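Local coordinates for putative pyridoxal phosphate-dependent transferase (Clostridium difficile, PDB 4DQ6), which belongs to the class I and II aminotransferase family and carries pyridoxal-5'-phosphate on a lysine, as pyridoxal phosphate-dependent enzymes of this fold do, at residues A[40-44]-A[238-242]; A[183-189]-A[217-222]; A[298-303]-A[372-376]. One frame throughout, in Å; residues are numbered along the deposited sequence. Where two conformers were deposited one is given.

Interactions 1 and 3 are buried and adjoin each other, their centres about 12 Å apart, whereas interaction 2 lies across the chain's centre from interaction 1, about 26 Å away between centres, and is partly open to solvent. Loop 40-44 joins interactions 1 and 3: D43 N lies 2.9 Å from A373 O, probably a hydrogen bond, and the F44 ring packs on C374 and P375. In both, an asparagine side chain hydrogen-bonds to buried backbone groups of a loop, N241 in interaction 1 and N302 in interaction 3, which adds an arginine and a water. Interaction 2, between helix 183-195 and the loop 217-222, has no cross-segment hydrogen bond and relies on aliphatic side chains, with lysines at its solvent edge.

Interaction 1. Residues A[40-44]-A[238-242]; sequences ADMDF and KTFNI. With PLP (pyridoxal-5'-phosphate), chain C.
This is a buried polar contact beside the cofactor, between the extended, irregular loop 40-44 and the end of the short helix 237-240. D41 and N241 are the closest pair of CA atoms, 5.9 Å apart. N241 leaves the helix with positive phi (60/45), a conformation asparagine tolerates well, and its t rotamer turns the amide onto the loop. There OD1 accepts from M42 N (2.9 Å), while ND2 donates to M42 O (3.0 Å) and weakly to F44 O (3.1 Å), so the carboxamide acts like a peptide group, pairing with both the N and the O of M42. The flexible, unbranched M42 (m, t, t) lays CE 3.3 Å from both K238 O and T239 O. The D41 carboxylate turns elsewhere, to a salt bridge with R14 and a hydrogen bond with Y65 N of the second subunit. K238 extends past A40, whose small side chain leaves room: A40 CB lies 3.9 Å from K238 CE. K238 NZ is bonded to PLP C4A at 1.3 Å, the internal aldimine (Schiff base) characteristic of the active site of fold-type I PLP enzymes.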
ATOM      1  N   ALA A  40      -0.369  16.322  -9.987  1.00 15.26           N
ATOM      2  CA  ALA A  40       1.073  16.187 -10.221  1.00 14.87           C
ATOM      3  C   ALA A  40       1.490  14.750 -10.551  1.00 15.07           C
ATOM      4  O   ALA A  40       2.134  14.058  -9.757  1.00 15.41           O
ATOM      5  CB  ALA A  40       1.835  16.721  -8.966  1.00 14.61           C
ATOM      6  N   ASP A  41       1.155  14.338 -11.772  1.00 14.98           N
ATOM      7  CA  ASP A  41       1.892  13.277 -12.463  1.00 15.40           C
ATOM      8  C   ASP A  41       2.113  13.809 -13.859  1.00 15.14           C
ATOM      9  O   ASP A  41       1.582  14.835 -14.233  1.00 17.14           O
ATOM     10  CB  ASP A  41       1.255  11.870 -12.374  1.00 16.45           C
ATOM     11  CG  ASP A  41      -0.015  11.701 -13.157  1.00 17.19           C
ATOM     12  OD1 ASP A  41      -0.325  12.514 -14.060  1.00 17.54           O
ATOM     13  OD2 ASP A  41      -0.734  10.692 -12.905  1.00 16.94           O
ATOM     14  N   MET A  42       2.918  13.109 -14.636  1.00 14.35           N
ATOM     15  CA  MET A  42       3.339  13.661 -15.896  1.00 14.94           C
ATOM     16  C   MET A  42       2.627  13.002 -17.050  1.00 15.82           C
ATOM     17  O   MET A  42       2.300  11.799 -16.993  1.00 17.44           O
ATOM     18  CB  MET A  42       4.846  13.430 -16.092  1.00 14.61           C
ATOM     19  CG  MET A  42       5.784  13.746 -14.923  1.00 14.81           C
ATOM     20  SD  MET A  42       7.487  13.397 -15.584  1.00 14.68           S
ATOM     21  CE  MET A  42       8.412  13.671 -14.047  1.00 15.27           C
ATOM     22  N   ASP A  43       2.446  13.723 -18.147  1.00 16.27           N
ATOM     23  CA  ASP A  43       1.949  13.106 -19.395  1.00 17.83           C
ATOM     24  C   ASP A  43       3.110  12.726 -20.300  1.00 18.94           C
ATOM     25  O   ASP A  43       3.150  13.015 -21.546  1.00 22.01           O
ATOM     26  CB  ASP A  43       1.006  14.034 -20.118  1.00 18.88           C
ATOM     27  CG  ASP A  43      -0.321  14.178 -19.398  0.50 19.91           C
ATOM     28  OD1 ASP A  43      -1.116  13.212 -19.399  0.50 20.91           O
ATOM     29  OD2 ASP A  43      -0.586  15.258 -18.839  0.50 19.38           O
ATOM     30  N   PHE A  44       4.038  12.044 -19.672  1.00 17.77           N
ATOM     31  CA  PHE A  44       5.178  11.472 -20.335  1.00 18.18           C
ATOM     32  C   PHE A  44       5.311   9.983 -20.019  1.00 17.75           C
ATOM     33  O   PHE A  44       4.983   9.538 -18.988  1.00 18.10           O
ATOM     34  CB  PHE A  44       6.464  12.116 -19.902  1.00 17.03           C
ATOM     35  CG  PHE A  44       6.595  13.549 -20.250  1.00 17.11           C
ATOM     36  CD1 PHE A  44       6.295  14.056 -21.506  1.00 17.37           C
ATOM     37  CD2 PHE A  44       7.091  14.393 -19.306  1.00 15.44           C
ATOM     38  CE1 PHE A  44       6.421  15.424 -21.753  1.00 17.11           C
ATOM     39  CE2 PHE A  44       7.276  15.742 -19.539  1.00 16.46           C
ATOM     40  CZ  PHE A  44       6.901  16.262 -20.781  1.00 16.74           C
ATOM     41  N   LYS A 238       7.636  11.149  -7.965  1.00 12.89           N
ATOM     42  CA  LYS A 238       7.485  12.457  -8.648  1.00 14.59           C
ATOM     43  C   LYS A 238       8.566  12.529  -9.733  1.00 13.68           C
ATOM     44  O   LYS A 238       8.276  12.932 -10.858  1.00 14.41           O
ATOM     45  CB  LYS A 238       7.642  13.659  -7.734  1.00 17.05           C
ATOM     46  CG  LYS A 238       6.476  13.843  -6.786  1.00 20.76           C
ATOM     47  CD  LYS A 238       5.262  14.522  -7.462  1.00 23.01           C
ATOM     48  CE  LYS A 238       3.917  14.188  -6.791  1.00 26.56           C
ATOM     49  NZ  LYS A 238       3.528  15.036  -5.644  1.00 30.82           N
ATOM     50  N   THR A 239       9.789  12.164  -9.387  1.00 13.30           N
ATOM     51  CA  THR A 239      10.955  12.256 -10.318  1.00 12.88           C
ATOM     52  C   THR A 239      10.743  11.507 -11.613  1.00 13.30           C
ATOM     53  O   THR A 239      10.966  12.042 -12.721  1.00 13.50           O
ATOM     54  CB  THR A 239      12.193  11.751  -9.639  1.00 12.93           C
ATOM     55  OG1 THR A 239      12.387  12.389  -8.349  1.00 13.28           O
ATOM     56  CG2 THR A 239      13.477  11.810 -10.582  1.00 14.30           C
ATOM     57  N   PHE A 240      10.230  10.293 -11.449  1.00 12.83           N
ATOM     58  CA  PHE A 240      10.199   9.391 -12.566  1.00 12.53           C
ATOM     59  C   PHE A 240       8.790   9.070 -13.025  1.00 13.41           C
ATOM     60  O   PHE A 240       8.624   8.252 -13.922  1.00 12.83           O
ATOM     61  CB  PHE A 240      10.969   8.076 -12.290  1.00 13.09           C
ATOM     62  CG  PHE A 240      12.429   8.291 -12.124  1.00 13.86           C
ATOM     63  CD1 PHE A 240      13.197   8.492 -13.227  1.00 14.60           C
ATOM     64  CD2 PHE A 240      13.018   8.353 -10.869  1.00 14.05           C
ATOM     65  CE1 PHE A 240      14.561   8.700 -13.141  1.00 15.24           C
ATOM     66  CE2 PHE A 240      14.379   8.603 -10.760  1.00 15.12           C
ATOM     67  CZ  PHE A 240      15.167   8.697 -11.899  1.00 15.43           C
ATOM     68  N   ASN A 241       7.769   9.735 -12.534  1.00 13.11           N
ATOM     69  CA  ASN A 241       6.384   9.505 -12.946  1.00 13.68           C
ATOM     70  C   ASN A 241       5.886   8.104 -12.711  1.00 13.02           C
ATOM     71  O   ASN A 241       5.301   7.474 -13.658  1.00 14.41           O
ATOM     72  CB  ASN A 241       6.189   9.848 -14.411  1.00 14.27           C
ATOM     73  CG  ASN A 241       4.749  10.110 -14.754  1.00 15.39           C
ATOM     74  OD1 ASN A 241       3.932  10.489 -13.923  1.00 14.57           O
ATOM     75  ND2 ASN A 241       4.451   9.992 -15.995  1.00 14.69           N
ATOM     76  N   ILE A 242       6.176   7.570 -11.528  1.00 12.63           N
ATOM     77  CA  ILE A 242       5.748   6.211 -11.174  1.00 12.50           C
ATOM     78  C   ILE A 242       4.919   6.215  -9.855  1.00 11.44           C
ATOM     79  O   ILE A 242       4.916   5.235  -9.131  1.00 11.15           O
ATOM     80  CB  ILE A 242       6.941   5.212 -11.134  1.00 12.89           C
ATOM     81  CG1 ILE A 242       8.043   5.634 -10.174  1.00 13.89           C
ATOM     82  CG2 ILE A 242       7.461   4.993 -12.568  1.00 14.44           C
ATOM     83  CD1 ILE A 242       9.215   4.648 -10.076  1.00 14.31           C
TER
HETATM   84  N1  PLP C 401       4.438  15.495  -0.872  1.00 18.65           N
HETATM   85  C2  PLP C 401       4.381  16.553  -1.745  1.00 17.65           C
HETATM   86  C2A PLP C 401       4.914  17.920  -1.441  1.00 17.10           C
HETATM   87  C3  PLP C 401       3.797  16.397  -3.058  1.00 20.79           C
HETATM   88  O3  PLP C 401       3.719  17.421  -3.896  1.00 22.34           O
HETATM   89  C4  PLP C 401       3.271  15.096  -3.439  1.00 20.20           C
HETATM   90  C4A PLP C 401       2.599  14.884  -4.771  1.00 26.28           C
HETATM   91  C5  PLP C 401       3.377  14.024  -2.462  1.00 21.50           C
HETATM   92  C6  PLP C 401       3.955  14.272  -1.196  1.00 19.17           C
HETATM   93  C5A PLP C 401       2.870  12.671  -2.855  1.00 23.90           C
HETATM   94  O4P PLP C 401       2.578  12.040  -1.654  1.00 31.94           O
HETATM   95  P   PLP C 401       2.272  10.453  -1.754  1.00 33.76           P
HETATM   96  O1P PLP C 401       3.615   9.826  -1.895  1.00 22.43           O
HETATM   97  O2P PLP C 401       1.520  10.241  -0.379  1.00 26.52           O
HETATM   98  O3P PLP C 401       1.442  10.331  -3.069  1.00 30.25           O

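Interaction 2. Residues A[183-189]-A[217-222]; sequences KDELKKL and IPMASI
I222, L186 and M219 bury the most surface where the first two turns of helix 183-195 meet the loop 217-222. Nearest CA atoms pair K183 with I217 (6.4 Å) and L186 with M219 (6.5 Å); from M219 to I222 the backbone coils like a helix but lacks its regular hydrogen bonds. L186 (m, t) points at the loop and touches three partners: its CD1 lies 3.8 Å from I217 CB, its CD2 3.9 Å from M219 CE, and its CB 3.6 Å from I222 CD1. M219 (t, p, chi3 98°) is long and pliable enough to slide its methyl beside the helix, with CE 3.5 Å from L186 O and 3.7 Å from L189 CD2. I222 (m, t) sets CG2 3.9 Å from K187 CG, in that lysine's aliphatic stem, and 4.0 Å from the terminal K183 NZ. Both lysines are exposed at the rim, where a long chain can border the apolar cluster while its charge stays near solvent. No hydrogen bond crosses. The turn is held internally, S221 OG donating to P218 O at 2.7 Å, while M219 N is hydrogen-bonded to the E204 carboxylate. L186, L189 and M219 also touch L170 of strand 165-171, so this cluster is part of the helix-on-sheet packing of the α/β large domain of fold-type I PLP enzymes.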
ATOM      1  N   LYS A 183      20.804  26.693   1.685  1.00 17.03           N
ATOM      2  CA  LYS A 183      21.375  26.178   2.934  1.00 19.14           C
ATOM      3  C   LYS A 183      21.187  27.168   4.029  1.00 19.52           C
ATOM      4  O   LYS A 183      20.791  26.796   5.132  1.00 20.25           O
ATOM      5  CB  LYS A 183      22.827  25.850   2.724  1.00 22.58           C
ATOM      6  CG  LYS A 183      23.490  25.350   3.995  1.00 25.97           C
ATOM      7  CD  LYS A 183      24.991  25.353   3.786  1.00 30.28           C
ATOM      8  CE  LYS A 183      25.382  24.074   3.078  1.00 33.45           C
ATOM      9  NZ  LYS A 183      25.204  22.892   3.980  1.00 39.87           N
ATOM     10  N   ASP A 184      21.455  28.439   3.756  1.00 19.14           N
ATOM     11  CA  ASP A 184      21.277  29.429   4.819  1.00 19.49           C
ATOM     12  C   ASP A 184      19.827  29.609   5.278  1.00 18.16           C
ATOM     13  O   ASP A 184      19.533  29.853   6.486  1.00 17.15           O
ATOM     14  CB  ASP A 184      21.876  30.778   4.441  1.00 20.59           C
ATOM     15  CG  ASP A 184      23.422  30.793   4.454  1.00 23.73           C
ATOM     16  OD1 ASP A 184      24.055  29.848   4.956  1.00 26.15           O
ATOM     17  OD2 ASP A 184      23.983  31.832   4.003  1.00 27.86           O
ATOM     18  N   GLU A 185      18.877  29.455   4.358  1.00 16.35           N
ATOM     19  CA  GLU A 185      17.479  29.504   4.763  1.00 16.05           C
ATOM     20  C   GLU A 185      17.107  28.305   5.640  1.00 15.98           C
ATOM     21  O   GLU A 185      16.361  28.415   6.608  1.00 16.87           O
ATOM     22  CB  GLU A 185      16.532  29.580   3.566  1.00 15.01           C
ATOM     23  CG  GLU A 185      16.503  30.914   2.880  1.00 15.83           C
ATOM     24  CD  GLU A 185      15.706  30.896   1.586  1.00 16.54           C
ATOM     25  OE1 GLU A 185      16.048  30.075   0.748  1.00 18.12           O
ATOM     26  OE2 GLU A 185      14.763  31.717   1.451  1.00 16.22           O
ATOM     27  N   LEU A 186      17.649  27.150   5.305  1.00 15.97           N
ATOM     28  CA  LEU A 186      17.385  25.931   6.052  1.00 16.05           C
ATOM     29  C   LEU A 186      18.092  25.937   7.395  1.00 17.20           C
ATOM     30  O   LEU A 186      17.505  25.527   8.420  1.00 17.38           O
ATOM     31  CB  LEU A 186      17.833  24.729   5.244  1.00 16.05           C
ATOM     32  CG  LEU A 186      17.014  24.506   3.968  1.00 16.24           C
ATOM     33  CD1 LEU A 186      17.746  23.498   3.095  1.00 16.98           C
ATOM     34  CD2 LEU A 186      15.612  24.034   4.338  1.00 16.02           C
ATOM     35  N   LYS A 187      19.290  26.506   7.436  1.00 18.85           N
ATOM     36  CA  LYS A 187      19.985  26.664   8.738  1.00 20.00           C
ATOM     37  C   LYS A 187      19.200  27.529   9.672  1.00 20.00           C
ATOM     38  O   LYS A 187      19.078  27.212  10.844  1.00 20.04           O
ATOM     39  CB  LYS A 187      21.333  27.322   8.529  1.00 22.70           C
ATOM     40  CG  LYS A 187      22.356  26.380   7.954  1.00 25.41           C
ATOM     41  CD  LYS A 187      23.622  27.154   7.554  1.00 29.70           C
ATOM     42  CE  LYS A 187      24.835  26.247   7.616  1.00 33.13           C
ATOM     43  NZ  LYS A 187      26.025  27.066   7.991  1.00 34.90           N
ATOM     44  N   LYS A 188      18.666  28.632   9.160  1.00 18.87           N
ATOM     45  CA  LYS A 188      17.911  29.521  10.070  1.00 19.84           C
ATOM     46  C   LYS A 188      16.697  28.806  10.647  1.00 19.10           C
ATOM     47  O   LYS A 188      16.420  28.883  11.839  1.00 20.34           O
ATOM     48  CB  LYS A 188      17.551  30.809   9.355  1.00 20.61           C
ATOM     49  CG  LYS A 188      17.124  31.912  10.319  1.00 23.37           C
ATOM     50  CD  LYS A 188      17.133  33.243   9.590  1.00 25.62           C
ATOM     51  CE  LYS A 188      16.348  34.287  10.334  1.00 27.36           C
ATOM     52  NZ  LYS A 188      17.132  34.801  11.476  1.00 29.89           N
ATOM     53  N   LEU A 189      15.977  28.044   9.836  1.00 17.18           N
ATOM     54  CA  LEU A 189      14.822  27.273  10.307  1.00 17.57           C
ATOM     55  C   LEU A 189      15.243  26.196  11.290  1.00 18.60           C
ATOM     56  O   LEU A 189      14.601  25.982  12.313  1.00 21.11           O
ATOM     57  CB  LEU A 189      14.082  26.613   9.121  1.00 16.60           C
ATOM     58  CG  LEU A 189      12.942  25.634   9.417  1.00 16.22           C
ATOM     59  CD1 LEU A 189      11.839  26.388  10.214  1.00 17.46           C
ATOM     60  CD2 LEU A 189      12.556  24.959   8.048  1.00 15.16           C
ATOM     61  N   ILE A 217      19.194  20.861  -1.198  1.00 15.60           N
ATOM     62  CA  ILE A 217      19.921  20.602   0.061  1.00 15.46           C
ATOM     63  C   ILE A 217      18.993  19.860   1.021  1.00 15.23           C
ATOM     64  O   ILE A 217      18.035  20.460   1.510  1.00 15.14           O
ATOM     65  CB  ILE A 217      20.307  21.936   0.745  1.00 17.54           C
ATOM     66  CG1 ILE A 217      21.069  22.858  -0.199  1.00 19.45           C
ATOM     67  CG2 ILE A 217      21.061  21.677   2.043  1.00 17.18           C
ATOM     68  CD1 ILE A 217      22.344  22.305  -0.761  1.00 22.79           C
ATOM     69  N   PRO A 218      19.232  18.586   1.305  1.00 14.89           N
ATOM     70  CA  PRO A 218      18.437  17.891   2.281  1.00 14.81           C
ATOM     71  C   PRO A 218      18.671  18.593   3.615  1.00 15.64           C
ATOM     72  O   PRO A 218      19.815  18.799   4.032  1.00 17.39           O
ATOM     73  CB  PRO A 218      18.968  16.443   2.220  1.00 14.60           C
ATOM     74  CG  PRO A 218      19.618  16.378   0.862  1.00 14.79           C
ATOM     75  CD  PRO A 218      20.173  17.705   0.620  1.00 15.51           C
ATOM     76  N   MET A 219      17.585  18.856   4.324  1.00 15.94           N
ATOM     77  CA  MET A 219      17.740  19.489   5.601  1.00 17.07           C
ATOM     78  C   MET A 219      18.644  18.708   6.542  1.00 18.27           C
ATOM     79  O   MET A 219      19.471  19.260   7.281  1.00 19.47           O
ATOM     80  CB  MET A 219      16.355  19.664   6.209  1.00 17.33           C
ATOM     81  CG  MET A 219      16.318  20.131   7.658  1.00 18.24           C
ATOM     82  SD  MET A 219      16.999  21.789   8.010  1.00 20.41           S
ATOM     83  CE  MET A 219      15.467  22.724   8.046  1.00 20.92           C
ATOM     84  N   ALA A 220      18.459  17.403   6.567  1.00 17.44           N
ATOM     85  CA  ALA A 220      19.232  16.540   7.462  1.00 18.42           C
ATOM     86  C   ALA A 220      20.710  16.473   7.105  1.00 19.78           C
ATOM     87  O   ALA A 220      21.503  15.994   7.921  1.00 22.99           O
ATOM     88  CB  ALA A 220      18.661  15.118   7.391  1.00 17.93           C
ATOM     89  N   SER A 221      21.096  16.943   5.919  1.00 19.24           N
ATOM     90  CA  SER A 221      22.461  16.824   5.413  1.00 19.93           C
ATOM     91  C   SER A 221      23.398  17.951   5.893  1.00 21.18           C
ATOM     92  O   SER A 221      24.606  17.918   5.667  1.00 22.80           O
ATOM     93  CB  SER A 221      22.475  16.800   3.873  1.00 18.97           C
ATOM     94  OG  SER A 221      22.270  18.089   3.305  1.00 19.05           O
ATOM     95  N   ILE A 222      22.810  18.972   6.505  1.00 20.91           N
ATOM     96  CA  ILE A 222      23.549  20.223   6.787  1.00 22.07           C
ATOM     97  C   ILE A 222      24.562  20.094   7.935  1.00 22.70           C
ATOM     98  O   ILE A 222      25.657  20.664   7.867  1.00 24.84           O
ATOM     99  CB  ILE A 222      22.571  21.377   7.038  1.00 21.47           C
ATOM    100  CG1 ILE A 222      21.810  21.629   5.736  1.00 20.99           C
ATOM    101  CG2 ILE A 222      23.296  22.661   7.514  1.00 23.90           C
ATOM    102  CD1 ILE A 222      20.681  22.637   5.915  1.00 21.64           C
TER

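Interaction 3. Residues A[298-303]-A[372-376]; sequences YLESNI and LACPR
Helix 289-313 presents Y298, S301 and N302 to the loop 372-376, which leaves strand 367-371 and leads into helix 376-390. Nearest CA atoms pair L299 with A373 (6.5 Å) and N302 with R376 (6.4 Å). The loop turns tightly at A373 (-89/69), the centre of an inverse gamma turn in which C374 N donates weakly to L372 O (3.0 Å), and P375 is the N-cap residue of the final helix. N302 (chi1 -90°) is the hub: ND2 donates to C374 O (2.9 Å) and to L372 O (3.0 Å), which thus serves the turn as well, while OD1 accepts from R376 NE (2.8 Å). An amide suits this place because it offers donors and an acceptor together. R376 (t, p, p) folds back on the helix and its NH2 donates to S301 OG (2.8 Å). A water accepts from R376 NH2 (2.9 Å) and donates to N302 OD1 (2.9 Å) and Y298 O (2.7 Å). R376 N, at the first turn of its helix, donates to Y298 OH (2.9 Å), a hydroxyl also hydrogen-bonded to N9. L372 supplies the apolar side, its CD2 3.7 Å from I303 CG1 and its CB 4.3 Å from L299 CD1. The joint is a network of directional hydrogen bonds to neutral oxygens, without a salt bridge across the segments, consistent with a turn and helix start held in a defined orientation.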
ATOM      1  N   TYR A 298      13.910  19.520 -20.895  1.00 15.45           N
ATOM      2  CA  TYR A 298      12.605  19.695 -21.487  1.00 15.80           C
ATOM      3  C   TYR A 298      11.676  20.549 -20.604  1.00 15.34           C
ATOM      4  O   TYR A 298      11.013  21.405 -21.092  1.00 15.54           O
ATOM      5  CB  TYR A 298      12.004  18.338 -21.847  1.00 15.44           C
ATOM      6  CG  TYR A 298      10.831  18.431 -22.812  1.00 16.59           C
ATOM      7  CD1 TYR A 298      11.066  18.468 -24.143  1.00 16.93           C
ATOM      8  CD2 TYR A 298       9.515  18.627 -22.382  1.00 15.64           C
ATOM      9  CE1 TYR A 298      10.049  18.541 -25.080  1.00 18.15           C
ATOM     10  CE2 TYR A 298       8.444  18.696 -23.310  1.00 16.48           C
ATOM     11  CZ  TYR A 298       8.736  18.673 -24.675  1.00 16.97           C
ATOM     12  OH  TYR A 298       7.659  18.773 -25.561  1.00 17.51           O
ATOM     13  N   LEU A 299      11.677  20.286 -19.288  1.00 14.02           N
ATOM     14  CA  LEU A 299      10.848  21.007 -18.378  1.00 14.15           C
ATOM     15  C   LEU A 299      11.235  22.452 -18.337  1.00 14.17           C
ATOM     16  O   LEU A 299      10.367  23.306 -18.365  1.00 14.28           O
ATOM     17  CB  LEU A 299      11.037  20.402 -16.998  1.00 13.00           C
ATOM     18  CG  LEU A 299      10.358  21.158 -15.890  1.00 12.77           C
ATOM     19  CD1 LEU A 299       8.883  21.093 -16.178  1.00 13.69           C
ATOM     20  CD2 LEU A 299      10.748  20.472 -14.584  1.00 13.49           C
ATOM     21  N   GLU A 300      12.529  22.730 -18.240  1.00 14.94           N
ATOM     22  CA  GLU A 300      12.936  24.113 -18.148  1.00 15.38           C
ATOM     23  C   GLU A 300      12.576  24.889 -19.403  1.00 15.50           C
ATOM     24  O   GLU A 300      12.160  26.058 -19.350  1.00 16.01           O
ATOM     25  CB  GLU A 300      14.406  24.253 -17.802  1.00 17.26           C
ATOM     26  CG  GLU A 300      14.753  25.705 -17.428  1.00 18.80           C
ATOM     27  CD  GLU A 300      15.866  25.869 -16.375  1.00 18.39           C
ATOM     28  OE1 GLU A 300      16.444  24.854 -15.906  1.00 19.35           O
ATOM     29  OE2 GLU A 300      16.147  27.065 -16.022  1.00 20.20           O
ATOM     30  N   SER A 301      12.669  24.237 -20.545  1.00 15.37           N
ATOM     31  CA  SER A 301      12.203  24.885 -21.761  1.00 16.97           C
ATOM     32  C   SER A 301      10.705  25.161 -21.759  1.00 15.41           C
ATOM     33  O   SER A 301      10.245  26.252 -22.095  1.00 16.17           O
ATOM     34  CB  SER A 301      12.595  24.000 -22.919  1.00 18.51           C
ATOM     35  OG  SER A 301      12.283  24.620 -24.164  1.00 21.21           O
ATOM     36  N   ASN A 302       9.902  24.182 -21.341  1.00 16.04           N
ATOM     37  CA  ASN A 302       8.441  24.401 -21.122  1.00 15.58           C
ATOM     38  C   ASN A 302       8.177  25.605 -20.214  1.00 14.86           C
ATOM     39  O   ASN A 302       7.282  26.366 -20.470  1.00 15.07           O
ATOM     40  CB  ASN A 302       7.725  23.174 -20.534  1.00 15.54           C
ATOM     41  CG  ASN A 302       7.171  22.204 -21.598  1.00 15.51           C
ATOM     42  OD1 ASN A 302       7.441  22.327 -22.849  1.00 16.00           O
ATOM     43  ND2 ASN A 302       6.496  21.156 -21.114  1.00 15.30           N
ATOM     44  N   ILE A 303       8.920  25.677 -19.091  1.00 14.50           N
ATOM     45  CA  ILE A 303       8.728  26.751 -18.114  1.00 14.74           C
ATOM     46  C   ILE A 303       9.027  28.113 -18.740  1.00 14.91           C
ATOM     47  O   ILE A 303       8.221  29.034 -18.663  1.00 15.09           O
ATOM     48  CB  ILE A 303       9.565  26.467 -16.875  1.00 14.14           C
ATOM     49  CG1 ILE A 303       8.932  25.365 -16.049  1.00 14.60           C
ATOM     50  CG2 ILE A 303       9.711  27.753 -16.077  1.00 14.71           C
ATOM     51  CD1 ILE A 303       9.853  24.730 -15.017  1.00 14.47           C
ATOM     52  N   LEU A 372       3.326  21.512 -15.677  1.00 14.23           N
ATOM     53  CA  LEU A 372       4.061  21.650 -16.949  1.00 15.35           C
ATOM     54  C   LEU A 372       4.787  20.428 -17.406  1.00 15.04           C
ATOM     55  O   LEU A 372       5.581  20.497 -18.381  1.00 15.64           O
ATOM     56  CB  LEU A 372       4.999  22.873 -16.852  1.00 16.16           C
ATOM     57  CG  LEU A 372       4.432  24.169 -17.445  1.00 19.14           C
ATOM     58  CD1 LEU A 372       3.069  24.516 -16.843  1.00 17.61           C
ATOM     59  CD2 LEU A 372       5.453  25.312 -17.307  1.00 19.83           C
ATOM     60  N   ALA A 373       4.582  19.282 -16.771  1.00 13.97           N
ATOM     61  CA  ALA A 373       5.236  18.021 -17.153  1.00 14.65           C
ATOM     62  C   ALA A 373       4.366  17.349 -18.181  1.00 14.70           C
ATOM     63  O   ALA A 373       3.739  16.306 -17.954  1.00 14.65           O
ATOM     64  CB  ALA A 373       5.443  17.104 -15.920  1.00 13.33           C
ATOM     65  N   CYS A 374       4.326  17.974 -19.368  1.00 14.95           N
ATOM     66  CA  CYS A 374       3.491  17.464 -20.457  1.00 15.51           C
ATOM     67  C   CYS A 374       4.141  17.902 -21.783  1.00 15.48           C
ATOM     68  O   CYS A 374       4.959  18.818 -21.782  1.00 15.34           O
ATOM     69  CB  CYS A 374       2.071  17.973 -20.382  1.00 15.27           C
ATOM     70  SG  CYS A 374       1.904  19.763 -20.505  1.00 18.90           S
ATOM     71  N   PRO A 375       3.765  17.302 -22.899  1.00 16.11           N
ATOM     72  CA  PRO A 375       4.337  17.763 -24.166  1.00 17.22           C
ATOM     73  C   PRO A 375       4.113  19.250 -24.412  1.00 17.34           C
ATOM     74  O   PRO A 375       3.066  19.795 -24.053  1.00 17.04           O
ATOM     75  CB  PRO A 375       3.623  16.891 -25.213  1.00 18.06           C
ATOM     76  CG  PRO A 375       3.324  15.629 -24.482  1.00 18.15           C
ATOM     77  CD  PRO A 375       2.972  16.067 -23.089  1.00 16.46           C
ATOM     78  N   ARG A 376       5.066  19.897 -25.111  1.00 17.23           N
ATOM     79  CA  ARG A 376       4.921  21.264 -25.507  1.00 17.52           C
ATOM     80  C   ARG A 376       3.587  21.570 -26.151  1.00 17.61           C
ATOM     81  O   ARG A 376       2.975  22.601 -25.869  1.00 18.77           O
ATOM     82  CB  ARG A 376       6.086  21.693 -26.432  1.00 18.79           C
ATOM     83  CG  ARG A 376       6.020  23.152 -26.868  1.00 19.14           C
ATOM     84  CD  ARG A 376       6.060  24.173 -25.740  1.00 19.17           C
ATOM     85  NE  ARG A 376       7.316  24.039 -25.051  1.00 18.48           N
ATOM     86  CZ  ARG A 376       8.454  24.613 -25.397  1.00 20.31           C
ATOM     87  NH1 ARG A 376       8.536  25.391 -26.479  1.00 21.06           N
ATOM     88  NH2 ARG A 376       9.556  24.320 -24.732  1.00 19.58           N
TER
HETATM   89  O   HOH W   1      10.192  21.706 -23.674  1.00 20.67           O